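PDB 6YFR: coat protein from Leviviridae sp., which assembles into the protein shell of a single-stranded RNA bacteriophage and probably, like related coat proteins, contacts the packaged genome. Local coordinates for residues L3-Y8 with T19-T23; S46-I52 with F77-Q83; I52-I58 with W70-E76. All coordinates share one frame. Numbering follows the deposited sequence.

Interaction 1 of 3, residues L3-Y8 with T19-T23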
loop_
_atom_site.group_PDB
_atom_site.type_symbol
_atom_site.label_atom_id
_atom_site.label_comp_id
_atom_site.label_asym_id
_atom_site.label_seq_id
_atom_site.Cartn_x
_atom_site.Cartn_y
_atom_site.Cartn_z
ATOM N N LEU A 3 31.631 47.397 -61.455
ATOM C CA LEU A 3 32.829 46.606 -61.205
ATOM C C LEU A 3 33.115 45.685 -62.391
ATOM O O LEU A 3 32.183 45.178 -63.022
ATOM C CB LEU A 3 32.669 45.779 -59.931
ATOM C CG LEU A 3 32.610 46.557 -58.616
ATOM C CD1 LEU A 3 32.317 45.628 -57.449
ATOM C CD2 LEU A 3 33.915 47.295 -58.393
ATOM N N PRO A 4 34.386 45.459 -62.718
ATOM C CA PRO A 4 34.717 44.519 -63.795
ATOM C C PRO A 4 34.566 43.081 -63.326
ATOM O O PRO A 4 34.973 42.721 -62.218
ATOM C CB PRO A 4 36.178 44.853 -64.112
ATOM C CG PRO A 4 36.726 45.343 -62.800
ATOM C CD PRO A 4 35.588 46.072 -62.125
ATOM N N VAL A 5 33.973 42.249 -64.182
ATOM C CA VAL A 5 33.659 40.875 -63.816
ATOM C C VAL A 5 34.047 39.927 -64.941
ATOM O O VAL A 5 34.068 40.297 -66.119
ATOM C CB VAL A 5 32.162 40.696 -63.469
ATOM C CG1 VAL A 5 31.794 41.507 -62.237
ATOM C CG2 VAL A 5 31.295 41.101 -64.651
ATOM N N THR A 6 34.368 38.694 -64.560
ATOM C CA THR A 6 34.495 37.583 -65.493
ATOM C C THR A 6 33.680 36.413 -64.972
ATOM O O THR A 6 33.628 36.177 -63.761
ATOM C CB THR A 6 35.955 37.139 -65.683
ATOM O OG1 THR A 6 36.558 36.923 -64.401
ATOM C CG2 THR A 6 36.743 38.187 -66.463
ATOM N N GLN A 7 33.041 35.689 -65.886
ATOM C CA GLN A 7 32.174 34.592 -65.484
ATOM C C GLN A 7 33.005 33.448 -64.918
ATOM O O GLN A 7 33.825 32.857 -65.627
ATOM C CB GLN A 7 31.340 34.115 -66.666
ATOM C CG GLN A 7 30.217 33.185 -66.262
ATOM C CD GLN A 7 29.007 33.331 -67.154
ATOM O OE1 GLN A 7 27.898 33.566 -66.676
ATOM N NE2 GLN A 7 29.211 33.189 -68.462
ATOM N N TYR A 8 32.783 33.138 -63.639
ATOM C CA TYR A 8 33.477 32.066 -62.932
ATOM C C TYR A 8 32.751 30.729 -63.075
ATOM O O TYR A 8 33.327 29.763 -63.587
ATOM C CB TYR A 8 33.643 32.457 -61.457
ATOM C CG TYR A 8 34.101 31.359 -60.517
ATOM C CD1 TYR A 8 35.355 30.772 -60.647
ATOM C CD2 TYR A 8 33.284 30.940 -59.471
ATOM C CE1 TYR A 8 35.772 29.774 -59.772
ATOM C CE2 TYR A 8 33.687 29.951 -58.594
ATOM C CZ TYR A 8 34.931 29.371 -58.746
ATOM O OH TYR A 8 35.324 28.388 -57.868
ATOM N N THR A 19 27.576 32.487 -61.612
ATOM C CA THR A 19 28.374 33.406 -60.808
ATOM C C THR A 19 29.473 34.055 -61.637
ATOM O O THR A 19 30.131 33.398 -62.450
ATOM C CB THR A 19 29.007 32.707 -59.591
ATOM O OG1 THR A 19 29.940 31.717 -60.033
ATOM C CG2 THR A 19 27.942 32.049 -58.725
ATOM N N TRP A 20 29.654 35.353 -61.413
ATOM C CA TRP A 20 30.765 36.136 -61.930
ATOM C C TRP A 20 31.645 36.574 -60.767
ATOM O O TRP A 20 31.140 36.903 -59.686
ATOM C CB TRP A 20 30.279 37.382 -62.672
ATOM C CG TRP A 20 29.431 37.120 -63.868
ATOM C CD1 TRP A 20 29.814 37.207 -65.174
ATOM C CD2 TRP A 20 28.048 36.747 -63.878
ATOM N NE1 TRP A 20 28.757 36.906 -65.999
ATOM C CE2 TRP A 20 27.662 36.620 -65.228
ATOM C CE3 TRP A 20 27.102 36.503 -62.880
ATOM C CZ2 TRP A 20 26.371 36.261 -65.602
ATOM C CZ3 TRP A 20 25.819 36.146 -63.257
ATOM C CH2 TRP A 20 25.466 36.030 -64.605
ATOM N N ASN A 21 32.953 36.590 -60.994
ATOM C CA ASN A 21 33.907 37.109 -60.026
ATOM C C ASN A 21 34.364 38.499 -60.445
ATOM O O ASN A 21 34.560 38.769 -61.637
ATOM C CB ASN A 21 35.124 36.189 -59.888
ATOM C CG ASN A 21 34.820 34.919 -59.118
ATOM O OD1 ASN A 21 33.746 34.771 -58.535
ATOM N ND2 ASN A 21 35.777 33.997 -59.104
ATOM N N VAL A 22 34.528 39.374 -59.456
ATOM C CA VAL A 22 35.075 40.706 -59.682
ATOM C C VAL A 22 36.582 40.592 -59.854
ATOM O O VAL A 22 37.281 40.063 -58.982
ATOM C CB VAL A 22 34.725 41.644 -58.517
ATOM C CG1 VAL A 22 35.480 42.954 -58.652
ATOM C CG2 VAL A 22 33.236 41.879 -58.462
ATOM N N THR A 23 37.090 41.090 -60.974
ATOM C CA THR A 23 38.506 40.958 -61.285
ATOM C C THR A 23 39.312 42.063 -60.613
ATOM O O THR A 23 38.802 43.147 -60.325
ATOM C CB THR A 23 38.735 40.999 -62.796
ATOM O OG1 THR A 23 38.190 42.215 -63.324
ATOM C CG2 THR A 23 38.077 39.791 -63.489
#
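Four backbone hydrogen bonds tie the two strands: Thr6 N to Asn21 O and Asn21 N to Thr6 O, a reciprocal pair at 2.9 Å each, flanked by Thr23 N to Pro4 O and Tyr8 N to Thr19 O, also 2.9 Å. Proline has no amide hydrogen to donate, but its carbonyl serves well, Pro4 O taking in addition a weak bond from Thr23 OG1 at 3.4 Å. Asn21 is held through OD1 by Gln34, while its ND2 lies over one face of the Tyr8 ring, 3.4 Å from Tyr8 CG. On the other face of the sheet, beta-branched Val5 and Val22 pack together, Val5 CG1 4.1 Å from Val22 CG2, and Leu3 CD1 reaches Val22 CG2 at 4.0 Å. Gln7 lays its aliphatic CG over the five-membered ring of Trp20, a CH-pi contact 4.3 Å from the centroid. Phe104 of the second subunit meets Trp20 edge-to-face. This is an antiparallel beta hairpin, the N-terminal one of the phage coat-protein fold.

Interaction 2 of 3, residues S46-I52 with F77-Q83; sequences SNIMSKI and FSLTLLQ
Extended strands 47-52 and 77-82 run antiparallel with axes 4.6 Å apart at closest and 152° between their directions. Ile48, Ser50, Ile52, Phe77, Leu79 and Leu81 line one face; Asn47, Met49, Lys51, Ser78, Thr80 and Leu82 the other. Ser46 O accepts Gln83 N at 2.8 Å. Asn47 faces Leu82 in a non-hydrogen-bonded pair, CA to CA 4.7 Å. Ile48 (m, t) pairs with Leu81, Ile48 N to Leu81 O and Leu81 N to Ile48 O both 2.9 Å; Ile48 CB lies 4.3 Å from Leu81 CB. Met49, coiled m, m, m, bends its flexible thioether over the partner strand, SD 3.5 Å from Thr80 CG2. Ser50 pairs with Leu79 (Ser50 N to Leu79 O and Leu79 N to Ser50 O, both 2.9 Å); its small side chain suits a buried site, where OG bonds to Glu39. Lys51 sits across from Ser78, its extended chain leading the amine away. Ile52 N to Phe77 O and Phe77 N to Ile52 O, both 2.9 Å, complete the alternation of a regular antiparallel ladder, here between the arms of hairpin 47-59/70-82. Strand 34-41 flanks 46-52, Phe77 touches helix 90-107, and Phe77 to Leu79 pair with a strand of the second subunit.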
loop_
_atom_site.group_PDB
_atom_site.type_symbol
_atom_site.label_atom_id
_atom_site.label_comp_id
_atom_site.label_asym_id
_atom_site.label_seq_id
_atom_site.Cartn_x
_atom_site.Cartn_y
_atom_site.Cartn_z
ATOM N N SER A 46 4.240 28.066 -59.009
ATOM C CA SER A 46 3.469 29.213 -59.466
ATOM C C SER A 46 4.358 30.349 -59.949
ATOM O O SER A 46 4.008 31.030 -60.919
ATOM C CB SER A 46 2.545 29.710 -58.350
ATOM O OG SER A 46 3.270 29.994 -57.166
ATOM N N ASN A 47 5.508 30.556 -59.309
ATOM C CA ASN A 47 6.410 31.640 -59.663
ATOM C C ASN A 47 7.783 31.089 -60.012
ATOM O O ASN A 47 8.215 30.068 -59.474
ATOM C CB ASN A 47 6.568 32.654 -58.516
ATOM C CG ASN A 47 5.298 33.427 -58.237
ATOM O OD1 ASN A 47 4.407 33.513 -59.080
ATOM N ND2 ASN A 47 5.214 34.010 -57.046
ATOM N N ILE A 48 8.470 31.783 -60.915
ATOM C CA ILE A 48 9.916 31.664 -61.057
ATOM C C ILE A 48 10.525 32.943 -60.504
ATOM O O ILE A 48 10.144 34.047 -60.907
ATOM C CB ILE A 48 10.352 31.428 -62.510
ATOM C CG1 ILE A 48 9.949 30.025 -62.958
ATOM C CG2 ILE A 48 11.858 31.579 -62.638
ATOM C CD1 ILE A 48 10.438 29.671 -64.345
ATOM N N MET A 49 11.447 32.793 -59.565
ATOM C CA MET A 49 12.160 33.921 -58.988
ATOM C C MET A 49 13.445 34.140 -59.775
ATOM O O MET A 49 14.268 33.219 -59.898
ATOM C CB MET A 49 12.464 33.674 -57.511
ATOM C CG MET A 49 11.230 33.591 -56.630
ATOM S SD MET A 49 10.367 35.168 -56.529
ATOM C CE MET A 49 11.651 36.204 -55.837
ATOM N N SER A 50 13.595 35.346 -60.329
ATOM C CA SER A 50 14.839 35.795 -60.941
ATOM C C SER A 50 15.543 36.710 -59.949
ATOM O O SER A 50 14.988 37.742 -59.560
ATOM C CB SER A 50 14.578 36.537 -62.253
ATOM O OG SER A 50 13.959 35.701 -63.215
ATOM N N LYS A 51 16.753 36.337 -59.540
ATOM C CA LYS A 51 17.485 37.079 -58.527
ATOM C C LYS A 51 18.875 37.451 -59.025
ATOM O O LYS A 51 19.520 36.690 -59.753
ATOM C CB LYS A 51 17.613 36.267 -57.230
ATOM C CG LYS A 51 16.296 35.959 -56.535
ATOM C CD LYS A 51 16.534 35.124 -55.281
ATOM C CE LYS A 51 15.227 34.777 -54.587
ATOM N NZ LYS A 51 15.442 33.942 -53.374
ATOM N N ILE A 52 19.328 38.633 -58.615
ATOM C CA ILE A 52 20.714 39.060 -58.780
ATOM C C ILE A 52 21.231 39.486 -57.413
ATOM O O ILE A 52 20.546 40.210 -56.682
ATOM C CB ILE A 52 20.859 40.213 -59.794
ATOM C CG1 ILE A 52 20.246 39.845 -61.145
ATOM C CG2 ILE A 52 22.326 40.583 -59.974
ATOM C CD1 ILE A 52 21.151 39.010 -62.013
ATOM N N PHE A 77 18.400 41.771 -55.568
ATOM C CA PHE A 77 17.301 42.067 -56.475
ATOM C C PHE A 77 16.555 40.775 -56.766
ATOM O O PHE A 77 17.175 39.735 -57.009
ATOM C CB PHE A 77 17.814 42.689 -57.783
ATOM C CG PHE A 77 16.825 42.649 -58.924
ATOM C CD1 PHE A 77 16.016 43.739 -59.194
ATOM C CD2 PHE A 77 16.730 41.533 -59.748
ATOM C CE1 PHE A 77 15.117 43.712 -60.251
ATOM C CE2 PHE A 77 15.828 41.498 -60.800
ATOM C CZ PHE A 77 15.020 42.589 -61.052
ATOM N N SER A 78 15.228 40.854 -56.769
ATOM C CA SER A 78 14.388 39.710 -57.092
ATOM C C SER A 78 13.189 40.172 -57.906
ATOM O O SER A 78 12.706 41.294 -57.744
ATOM C CB SER A 78 13.904 38.983 -55.833
ATOM O OG SER A 78 12.885 39.723 -55.184
ATOM N N LEU A 79 12.711 39.287 -58.780
ATOM C CA LEU A 79 11.550 39.552 -59.622
ATOM C C LEU A 79 10.751 38.268 -59.778
ATOM O O LEU A 79 11.330 37.198 -60.006
ATOM C CB LEU A 79 11.967 40.088 -60.997
ATOM C CG LEU A 79 10.865 40.299 -62.037
ATOM C CD1 LEU A 79 9.869 41.352 -61.576
ATOM C CD2 LEU A 79 11.473 40.683 -63.380
ATOM N N THR A 80 9.427 38.378 -59.649
ATOM C CA THR A 80 8.539 37.222 -59.759
ATOM C C THR A 80 7.984 37.112 -61.176
ATOM O O THR A 80 7.326 38.039 -61.666
ATOM C CB THR A 80 7.389 37.320 -58.760
ATOM O OG1 THR A 80 6.516 38.386 -59.149
ATOM C CG2 THR A 80 7.917 37.591 -57.360
ATOM N N LEU A 81 8.230 35.972 -61.822
ATOM C CA LEU A 81 7.665 35.648 -63.126
ATOM C C LEU A 81 6.532 34.651 -62.909
ATOM O O LEU A 81 6.781 33.487 -62.573
ATOM C CB LEU A 81 8.734 35.064 -64.047
ATOM C CG LEU A 81 10.057 35.823 -64.141
ATOM C CD1 LEU A 81 10.981 35.160 -65.153
ATOM C CD2 LEU A 81 9.810 37.274 -64.500
ATOM N N LEU A 82 5.295 35.110 -63.080
ATOM C CA LEU A 82 4.140 34.240 -62.906
ATOM C C LEU A 82 4.123 33.172 -63.991
ATOM O O LEU A 82 4.283 33.476 -65.177
ATOM C CB LEU A 82 2.852 35.059 -62.949
ATOM C CG LEU A 82 2.752 36.214 -61.952
ATOM C CD1 LEU A 82 1.534 37.077 -62.255
ATOM C CD2 LEU A 82 2.695 35.679 -60.539
ATOM N N GLN A 83 3.924 31.917 -63.585
ATOM C CA GLN A 83 4.005 30.787 -64.500
ATOM C C GLN A 83 2.661 30.143 -64.810
ATOM O O GLN A 83 2.580 29.353 -65.758
ATOM C CB GLN A 83 4.947 29.713 -63.932
ATOM C CG GLN A 83 6.371 30.185 -63.735
ATOM C CD GLN A 83 7.070 30.472 -65.044
ATOM O OE1 GLN A 83 7.487 31.602 -65.303
ATOM N NE2 GLN A 83 7.207 29.448 -65.878
#

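Interaction 3 of 3, residues I52-I58 with W70-E76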
loop_
_atom_site.group_PDB
_atom_site.type_symbol
_atom_site.label_atom_id
_atom_site.label_comp_id
_atom_site.label_asym_id
_atom_site.label_seq_id
_atom_site.Cartn_x
_atom_site.Cartn_y
_atom_site.Cartn_z
ATOM N N ILE A 52 19.328 38.633 -58.615
ATOM C CA ILE A 52 20.714 39.060 -58.780
ATOM C C ILE A 52 21.231 39.486 -57.413
ATOM O O ILE A 52 20.546 40.210 -56.682
ATOM C CB ILE A 52 20.859 40.213 -59.794
ATOM C CG1 ILE A 52 20.246 39.845 -61.145
ATOM C CG2 ILE A 52 22.326 40.583 -59.974
ATOM C CD1 ILE A 52 21.151 39.010 -62.013
ATOM N N SER A 53 22.438 39.047 -57.069
ATOM C CA SER A 53 23.019 39.321 -55.764
ATOM C C SER A 53 24.470 39.736 -55.934
ATOM O O SER A 53 25.247 39.036 -56.588
ATOM C CB SER A 53 22.923 38.094 -54.854
ATOM O OG SER A 53 21.572 37.698 -54.682
ATOM N N VAL A 54 24.834 40.871 -55.352
ATOM C CA VAL A 54 26.206 41.356 -55.365
ATOM C C VAL A 54 26.714 41.309 -53.934
ATOM O O VAL A 54 26.184 42.006 -53.055
ATOM C CB VAL A 54 26.307 42.773 -55.949
ATOM C CG1 VAL A 54 27.750 43.232 -55.941
ATOM C CG2 VAL A 54 25.741 42.800 -57.358
ATOM N N TYR A 55 27.722 40.467 -53.701
ATOM C CA TYR A 55 28.391 40.349 -52.411
ATOM C C TYR A 55 29.786 40.939 -52.564
ATOM O O TYR A 55 30.626 40.376 -53.278
ATOM C CB TYR A 55 28.468 38.890 -51.962
ATOM C CG TYR A 55 27.152 38.146 -51.991
ATOM C CD1 TYR A 55 26.189 38.362 -51.016
ATOM C CD2 TYR A 55 26.882 37.212 -52.982
ATOM C CE1 TYR A 55 24.985 37.679 -51.034
ATOM C CE2 TYR A 55 25.683 36.521 -53.008
ATOM C CZ TYR A 55 24.738 36.759 -52.032
ATOM O OH TYR A 55 23.543 36.076 -52.056
ATOM N N TYR A 56 30.039 42.071 -51.905
ATOM C CA TYR A 56 31.361 42.696 -51.910
ATOM C C TYR A 56 31.936 42.594 -50.502
ATOM O O TYR A 56 31.429 43.225 -49.570
ATOM C CB TYR A 56 31.289 44.150 -52.367
ATOM C CG TYR A 56 32.640 44.750 -52.688
ATOM C CD1 TYR A 56 33.129 44.747 -53.987
ATOM C CD2 TYR A 56 33.427 45.316 -51.693
ATOM C CE1 TYR A 56 34.366 45.291 -54.288
ATOM C CE2 TYR A 56 34.665 45.864 -51.985
ATOM C CZ TYR A 56 35.129 45.847 -53.283
ATOM O OH TYR A 56 36.360 46.390 -53.580
ATOM N N TYR A 57 32.991 41.801 -50.350
ATOM C CA TYR A 57 33.610 41.581 -49.051
ATOM C C TYR A 57 34.689 42.634 -48.834
ATOM O O TYR A 57 35.628 42.743 -49.631
ATOM C CB TYR A 57 34.185 40.169 -48.967
ATOM C CG TYR A 57 33.181 39.100 -49.332
ATOM C CD1 TYR A 57 32.169 38.739 -48.449
ATOM C CD2 TYR A 57 33.237 38.458 -50.563
ATOM C CE1 TYR A 57 31.243 37.764 -48.780
ATOM C CE2 TYR A 57 32.317 37.479 -50.903
ATOM C CZ TYR A 57 31.323 37.136 -50.009
ATOM O OH TYR A 57 30.407 36.165 -50.344
ATOM N N ILE A 58 34.552 43.407 -47.761
ATOM C CA ILE A 58 35.431 44.545 -47.504
ATOM C C ILE A 58 35.945 44.454 -46.070
ATOM O O ILE A 58 35.174 44.136 -45.150
ATOM C CB ILE A 58 34.699 45.871 -47.782
ATOM C CG1 ILE A 58 35.639 47.069 -47.655
ATOM C CG2 ILE A 58 33.482 46.034 -46.873
ATOM C CD1 ILE A 58 35.007 48.374 -48.100
ATOM N N TRP A 70 35.650 41.031 -41.582
ATOM C CA TRP A 70 35.231 41.133 -42.975
ATOM C C TRP A 70 33.740 41.439 -43.016
ATOM O O TRP A 70 32.909 40.565 -42.751
ATOM C CB TRP A 70 35.562 39.856 -43.732
ATOM C CG TRP A 70 37.014 39.737 -44.000
ATOM C CD1 TRP A 70 37.941 39.119 -43.219
ATOM C CD2 TRP A 70 37.722 40.274 -45.121
ATOM N NE1 TRP A 70 39.186 39.227 -43.790
ATOM C CE2 TRP A 70 39.079 39.934 -44.957
ATOM C CE3 TRP A 70 37.341 41.004 -46.250
ATOM C CZ2 TRP A 70 40.055 40.295 -45.884
ATOM C CZ3 TRP A 70 38.312 41.365 -47.167
ATOM C CH2 TRP A 70 39.653 41.011 -46.976
ATOM N N ASP A 71 33.408 42.686 -43.334
ATOM C CA ASP A 71 32.025 43.056 -43.556
ATOM C C ASP A 71 31.639 42.738 -44.997
ATOM O O ASP A 71 32.492 42.579 -45.877
ATOM C CB ASP A 71 31.810 44.541 -43.261
ATOM C CG ASP A 71 32.319 44.943 -41.888
ATOM O OD1 ASP A 71 32.045 44.216 -40.910
ATOM O OD2 ASP A 71 32.998 45.989 -41.790
ATOM N N THR A 72 30.337 42.637 -45.232
ATOM C CA THR A 72 29.808 42.331 -46.554
ATOM C C THR A 72 28.840 43.428 -46.965
ATOM O O THR A 72 27.848 43.677 -46.269
ATOM C CB THR A 72 29.112 40.970 -46.571
ATOM O OG1 THR A 72 30.040 39.953 -46.177
ATOM C CG2 THR A 72 28.591 40.663 -47.962
ATOM N N ILE A 73 29.138 44.091 -48.077
ATOM C CA ILE A 73 28.179 44.970 -48.737
ATOM C C ILE A 73 27.318 44.089 -49.637
ATOM O O ILE A 73 27.815 43.500 -50.603
ATOM C CB ILE A 73 28.879 46.074 -49.534
ATOM C CG1 ILE A 73 29.863 46.827 -48.633
ATOM C CG2 ILE A 73 27.861 47.033 -50.114
ATOM C CD1 ILE A 73 30.656 47.893 -49.353
ATOM N N ARG A 74 26.039 43.964 -49.294
ATOM C CA ARG A 74 25.106 43.105 -50.009
ATOM C C ARG A 74 24.097 43.955 -50.761
ATOM O O ARG A 74 23.502 44.882 -50.191
ATOM C CB ARG A 74 24.367 42.161 -49.057
ATOM C CG ARG A 74 25.052 40.832 -48.834
ATOM C CD ARG A 74 24.169 39.889 -48.034
ATOM N NE ARG A 74 24.847 38.629 -47.745
ATOM C CZ ARG A 74 25.605 38.415 -46.673
ATOM N NH1 ARG A 74 25.781 39.381 -45.780
ATOM N NH2 ARG A 74 26.185 37.237 -46.493
ATOM N N CYS A 75 23.901 43.627 -52.037
ATOM C CA CYS A 75 22.870 44.253 -52.856
ATOM C C CYS A 75 22.064 43.156 -53.537
ATOM O O CYS A 75 22.610 42.386 -54.333
ATOM C CB CYS A 75 23.488 45.199 -53.886
ATOM S SG CYS A 75 22.284 46.123 -54.854
ATOM N N GLU A 76 20.770 43.095 -53.230
ATOM C CA GLU A 76 19.892 42.027 -53.689
ATOM C C GLU A 76 18.793 42.580 -54.586
ATOM O O GLU A 76 18.301 43.695 -54.382
ATOM C CB GLU A 76 19.243 41.287 -52.507
ATOM C CG GLU A 76 20.218 40.605 -51.560
ATOM C CD GLU A 76 20.729 39.280 -52.094
ATOM O OE1 GLU A 76 20.320 38.887 -53.208
ATOM O OE2 GLU A 76 21.535 38.627 -51.394
#
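Apolar side chains gather on the face carrying Val54, Tyr56, Ile58, Ile73 and Cys75, with Asp71 at its end across from Ile58. Ile58 CG2 lies 4.1 Å from Ile73 CG1, Tyr56 CB 4.2 Å from Ile73 CB, and Val54 CB 4.3 Å from Cys75 CB; beta-branched residues suit the extended backbone here, and the compact cysteine fits beside valine. The backbones are joined by three reciprocal pairs: Val54 with Cys75 (Val54 N to Cys75 O 2.9 Å, Cys75 N to Val54 O 3.0 Å), Tyr56 with Ile73, and Ile58 with Asp71, the bonds of the last two pairs all measuring 2.9 Å between N and O. The opposite face is more polar. Tyr57 CD1 is 3.3 Å from Thr72 OG1, which meets the ring at its edge, and Trp70 CE3 lies 4.2 Å from Tyr57 CB. Tyr55 CE1 comes within 3.4 Å of Arg74 NE, also near the ring plane, although the arginine is poorly ordered. Tyr55 and Tyr57 suit this partly exposed face, meeting polar neighbours at their ring edges. Cys75 and Glu76 continue into an antiparallel ladder with the second subunit, and Arg74 N bonds to Thr80 OG1 of that chain. A long antiparallel hairpin whose second strand extends the sheet into a partner subunit is characteristic of the interlocked coat-protein dimer of ssRNA phages.

Along the chain, interaction 1 comes first, in the N-terminal hairpin, whereas interactions 2 and 3 divide a second hairpin, strands 47-59 and 70-82, and share Ile52. Interaction 3 lies within the chain segment spanned by interaction 2, nearer the loop that joins the two strands; their centres are 21 Å apart. All three belong to one antiparallel sheet, in which strand 34-41 lies between the two hairpins. Interactions 1 and 3, with centres 13 Å apart, touch where Leu3 CD1 packs 3.7 Å from Tyr56 CD1, while interactions 1 and 2 stay about 6 Å apart at their nearest atoms. Each contact meets the second subunit, but interactions 2 and 3 carry the sheet into it, consistent with the dimer being the building block of the shell.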